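PDB 2RLD: four helix bundle protein from Bacteroides thetaiotaomicron VPI-5482, which is of unknown function but belongs to the 23S rRNA-intervening sequence (S23) protein family, forms a four-helix bundle and binds calcium. Local coordinates for the interface of chains A and B. Coordinates in Å, arbitrary orientation; residue numbers count along the deposited sequence, not the author numbering. Chains: chain A/B, Uncharacterized protein.

Contact 1 and contact 2 are neighbouring patches of one interface between two copies of the same bundle. The centres of their C-alpha atoms lie about 8 Å apart. Helix 62-88 of chain A and helix 7-32 of chain B run through both. Contact 1 lies at the end of the chain A helix and adds a salt bridge to leucine packing. Contact 2 brings in helix 38-56 of chain A and helix 38-57 of chain B, and its packing is looser. The two chains do not meet through matching surfaces. The deposited assembly holds five copies and may or may not be the biological form.

Contact 1: the interface of chains A and B. Residues chain A 85, 88-89; chain B 16-17, 19-20.
A:Arg88 points its CG away from its own backbone N (chi1 162°) and bends at chi2 (66°), which carries its guanidinium to B:Glu17. B:Glu17 bends at chi2 as well (-55°) and turns its carboxylate to meet it. The two side chains lie roughly perpendicular, yet their flat ends are nearly coplanar. The grip is side-on and uses two nitrogens, one for each oxygen. A:Arg88 NE donates to B:Glu17 OE2 at 2.8 Å, close to the guanidinium plane. A:Arg88 NH2 donates to B:Glu17 OE1 at 2.6 Å, with the oxygen tilted further from that plane. Both oxygens use their syn lone pairs. The paired bonds should limit rotation of either end group, and the salt bridge joins opposite charges across the interface.

Beside this bridge the contact is apolar. A:Leu85 and B:Leu16 run alongside each other, pointing opposite ways, and pack tightly, methyl to methyl. A:Leu85 CD2 also touches B:Ala19 CB at 3.6 Å and B:Val20 CG2 at 3.8 Å. The aliphatic part of A:Arg88 contributes too: its CG lies 3.9 Å from B:Val20 CG2. A:Thr89 meets that same valine methyl through its CG2 at 3.9 Å. Its hydroxyl OG1 donates a hydrogen bond to A:Leu85 O within its own chain, at 2.8 Å, which should help to fix the methyl toward chain B.

This is a helix-to-helix subunit interface of the deposited assembly, which may not be the biological one. It lies at the C-terminal end of helix 62-88 of chain A, with A:Thr89 just past it, and packs on one side of helix 7-32 of chain B.

Contact 2: the interface of chains A and B. Residues chain A 38, 41, 81-82; chain B 23, 43, 47.
This is a helix-to-helix packing patch between two copies of one protein. It helps to join neighbouring subunits of the deposited pentamer, which may or may not be the biological form. A:Trp82 and B:Thr47 make the main contact, the threonine side chain set square to that of the tryptophan. The far end of the indole benzene ring does the touching: A:Trp82 CH2 lies 3.6 Å from the hydroxyl B:Thr47 OG1 and 3.9 Å from B:Thr47 CB. The methyl B:Thr47 CG2 is also near, 4.0 Å from A:Trp82 CH2.

The threonine hydroxyl sits between its own backbone N and carbonyl carbon (chi1 65°). From there it donates to the carbonyl B:Leu43 O one turn earlier, at 2.8 Å. This bond should hold the side chain against the outer rim of the ring, on the side away from A:Gln41. A serine here lacks the methyl and would probably leave that end of the indole less well packed.

Within chain A, A:Gln41 CB lies over one face of the indole near its rim and helps to set the ring. Further along, A:Gln41 and B:Leu43 approach from opposite directions and meet loosely. A:Met38, a selenomethionine, faces B:Val23 with a similarly loose fit, its CG 4.2 Å from B:Val23 CG2.

In the fold, helices 38-56 and 62-88 of chain A meet helices 7-32 and 38-57 of chain B here.

Contact 1: the interface of chains A and B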
# COMPACT_ATOMS: atom_id res chain seq x y z
N LEU A 85 -18.98 -11.73 -6.84
CA LEU A 85 -18.36 -12.10 -8.12
C LEU A 85 -18.16 -13.62 -8.22
O LEU A 85 -18.43 -14.19 -9.27
CB LEU A 85 -17.05 -11.35 -8.27
CG LEU A 85 -17.23 -9.88 -8.66
CD1 LEU A 85 -15.90 -9.09 -8.65
CD2 LEU A 85 -17.89 -9.75 -10.04
N ARG A 88 -21.53 -15.29 -8.82
CA ARG A 88 -21.95 -14.92 -10.16
C ARG A 88 -21.21 -15.71 -11.24
O ARG A 88 -21.81 -16.12 -12.24
CB ARG A 88 -21.79 -13.40 -10.37
CG ARG A 88 -21.78 -12.94 -11.77
CD ARG A 88 -23.12 -13.18 -12.44
NE ARG A 88 -23.14 -12.70 -13.82
CZ ARG A 88 -22.47 -13.26 -14.83
NH1 ARG A 88 -21.74 -14.36 -14.64
NH2 ARG A 88 -22.54 -12.74 -16.03
N THR A 89 -19.92 -15.96 -11.01
CA THR A 89 -19.10 -16.72 -11.94
C THR A 89 -19.05 -18.24 -11.66
O THR A 89 -18.31 -18.98 -12.34
CB THR A 89 -17.69 -16.16 -11.95
OG1 THR A 89 -17.12 -16.23 -10.63
CG2 THR A 89 -17.70 -14.71 -12.45
N LEU B 16 -21.63 -5.12 -11.70
CA LEU B 16 -21.25 -6.51 -11.48
C LEU B 16 -20.85 -7.20 -12.78
O LEU B 16 -19.84 -7.87 -12.86
CB LEU B 16 -22.38 -7.28 -10.77
CG LEU B 16 -22.04 -8.75 -10.44
CD1 LEU B 16 -21.02 -8.80 -9.31
CD2 LEU B 16 -23.25 -9.64 -10.07
N GLU B 17 -21.65 -7.04 -13.83
CA GLU B 17 -21.31 -7.60 -15.14
C GLU B 17 -19.98 -7.06 -15.65
O GLU B 17 -19.14 -7.80 -16.20
CB GLU B 17 -22.44 -7.34 -16.14
CG GLU B 17 -23.73 -8.09 -15.81
CD GLU B 17 -23.52 -9.59 -15.65
OE1 GLU B 17 -22.91 -10.22 -16.54
OE2 GLU B 17 -23.98 -10.12 -14.63
N ALA B 19 -17.53 -5.87 -13.82
CA ALA B 19 -16.49 -6.51 -13.00
C ALA B 19 -16.09 -7.87 -13.54
O ALA B 19 -14.92 -8.20 -13.63
CB ALA B 19 -16.91 -6.62 -11.48
N VAL B 20 -17.07 -8.70 -13.93
CA VAL B 20 -16.76 -9.99 -14.52
C VAL B 20 -15.99 -9.78 -15.83
O VAL B 20 -14.99 -10.46 -16.06
CB VAL B 20 -18.04 -10.82 -14.78
CG1 VAL B 20 -17.74 -12.08 -15.62
CG2 VAL B 20 -18.73 -11.13 -13.43

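Contact 2: the interface of chains A and B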
# COMPACT_ATOMS: atom_id res chain seq x y z
N MSE A 38 -9.56 -13.91 -8.39
CA MSE A 38 -10.47 -13.45 -7.35
C MSE A 38 -10.06 -14.01 -6.01
O MSE A 38 -10.17 -13.35 -4.96
CB MSE A 38 -11.90 -13.83 -7.68
CG MSE A 38 -12.47 -13.07 -8.85
SE MSE A 38 -14.22 -13.76 -9.48
CE MSE A 38 -13.59 -15.48 -10.32
N GLN A 41 -7.35 -11.84 -4.48
CA GLN A 41 -7.92 -10.58 -4.02
C GLN A 41 -8.70 -10.74 -2.73
O GLN A 41 -8.54 -9.95 -1.79
CB GLN A 41 -8.80 -9.95 -5.10
CG GLN A 41 -8.06 -9.66 -6.42
CD GLN A 41 -6.87 -8.74 -6.22
OE1 GLN A 41 -6.97 -7.74 -5.51
NE2 GLN A 41 -5.73 -9.13 -6.76
N TYR A 81 -18.07 -8.10 -1.89
CA TYR A 81 -18.12 -7.93 -3.38
C TYR A 81 -17.42 -9.05 -4.08
O TYR A 81 -17.94 -9.57 -5.05
CB TYR A 81 -17.54 -6.61 -3.94
CG TYR A 81 -18.16 -6.25 -5.31
CD1 TYR A 81 -19.53 -6.13 -5.43
CD2 TYR A 81 -17.37 -6.01 -6.46
CE1 TYR A 81 -20.12 -5.83 -6.62
CE2 TYR A 81 -17.97 -5.71 -7.66
CZ TYR A 81 -19.35 -5.62 -7.73
OH TYR A 81 -19.95 -5.29 -8.93
N TRP A 82 -16.23 -9.44 -3.62
CA TRP A 82 -15.56 -10.58 -4.25
C TRP A 82 -16.41 -11.84 -4.13
O TRP A 82 -16.47 -12.66 -5.05
CB TRP A 82 -14.15 -10.83 -3.69
CG TRP A 82 -13.17 -9.76 -4.06
CD1 TRP A 82 -12.55 -8.90 -3.19
CD2 TRP A 82 -12.70 -9.42 -5.36
NE1 TRP A 82 -11.71 -8.06 -3.88
CE2 TRP A 82 -11.79 -8.34 -5.22
CE3 TRP A 82 -12.95 -9.91 -6.64
CZ2 TRP A 82 -11.12 -7.77 -6.30
CZ3 TRP A 82 -12.29 -9.33 -7.72
CH2 TRP A 82 -11.39 -8.26 -7.54
N VAL B 23 -12.43 -9.06 -14.89
CA VAL B 23 -11.72 -10.28 -14.49
C VAL B 23 -11.32 -11.09 -15.74
O VAL B 23 -10.19 -11.56 -15.87
CB VAL B 23 -12.53 -11.15 -13.47
CG1 VAL B 23 -11.83 -12.49 -13.26
CG2 VAL B 23 -12.66 -10.41 -12.13
N LEU B 43 -7.58 -4.32 -13.30
CA LEU B 43 -8.31 -5.25 -12.48
C LEU B 43 -8.78 -4.50 -11.23
O LEU B 43 -9.94 -4.62 -10.81
CB LEU B 43 -7.43 -6.44 -12.09
CG LEU B 43 -8.02 -7.40 -11.08
CD1 LEU B 43 -9.24 -8.10 -11.72
CD2 LEU B 43 -6.94 -8.45 -10.67
N THR B 47 -12.93 -3.42 -11.01
CA THR B 47 -13.73 -4.06 -10.01
C THR B 47 -14.08 -3.13 -8.86
O THR B 47 -15.07 -3.34 -8.18
CB THR B 47 -13.06 -5.31 -9.49
OG1 THR B 47 -11.85 -4.95 -8.79
CG2 THR B 47 -12.78 -6.30 -10.69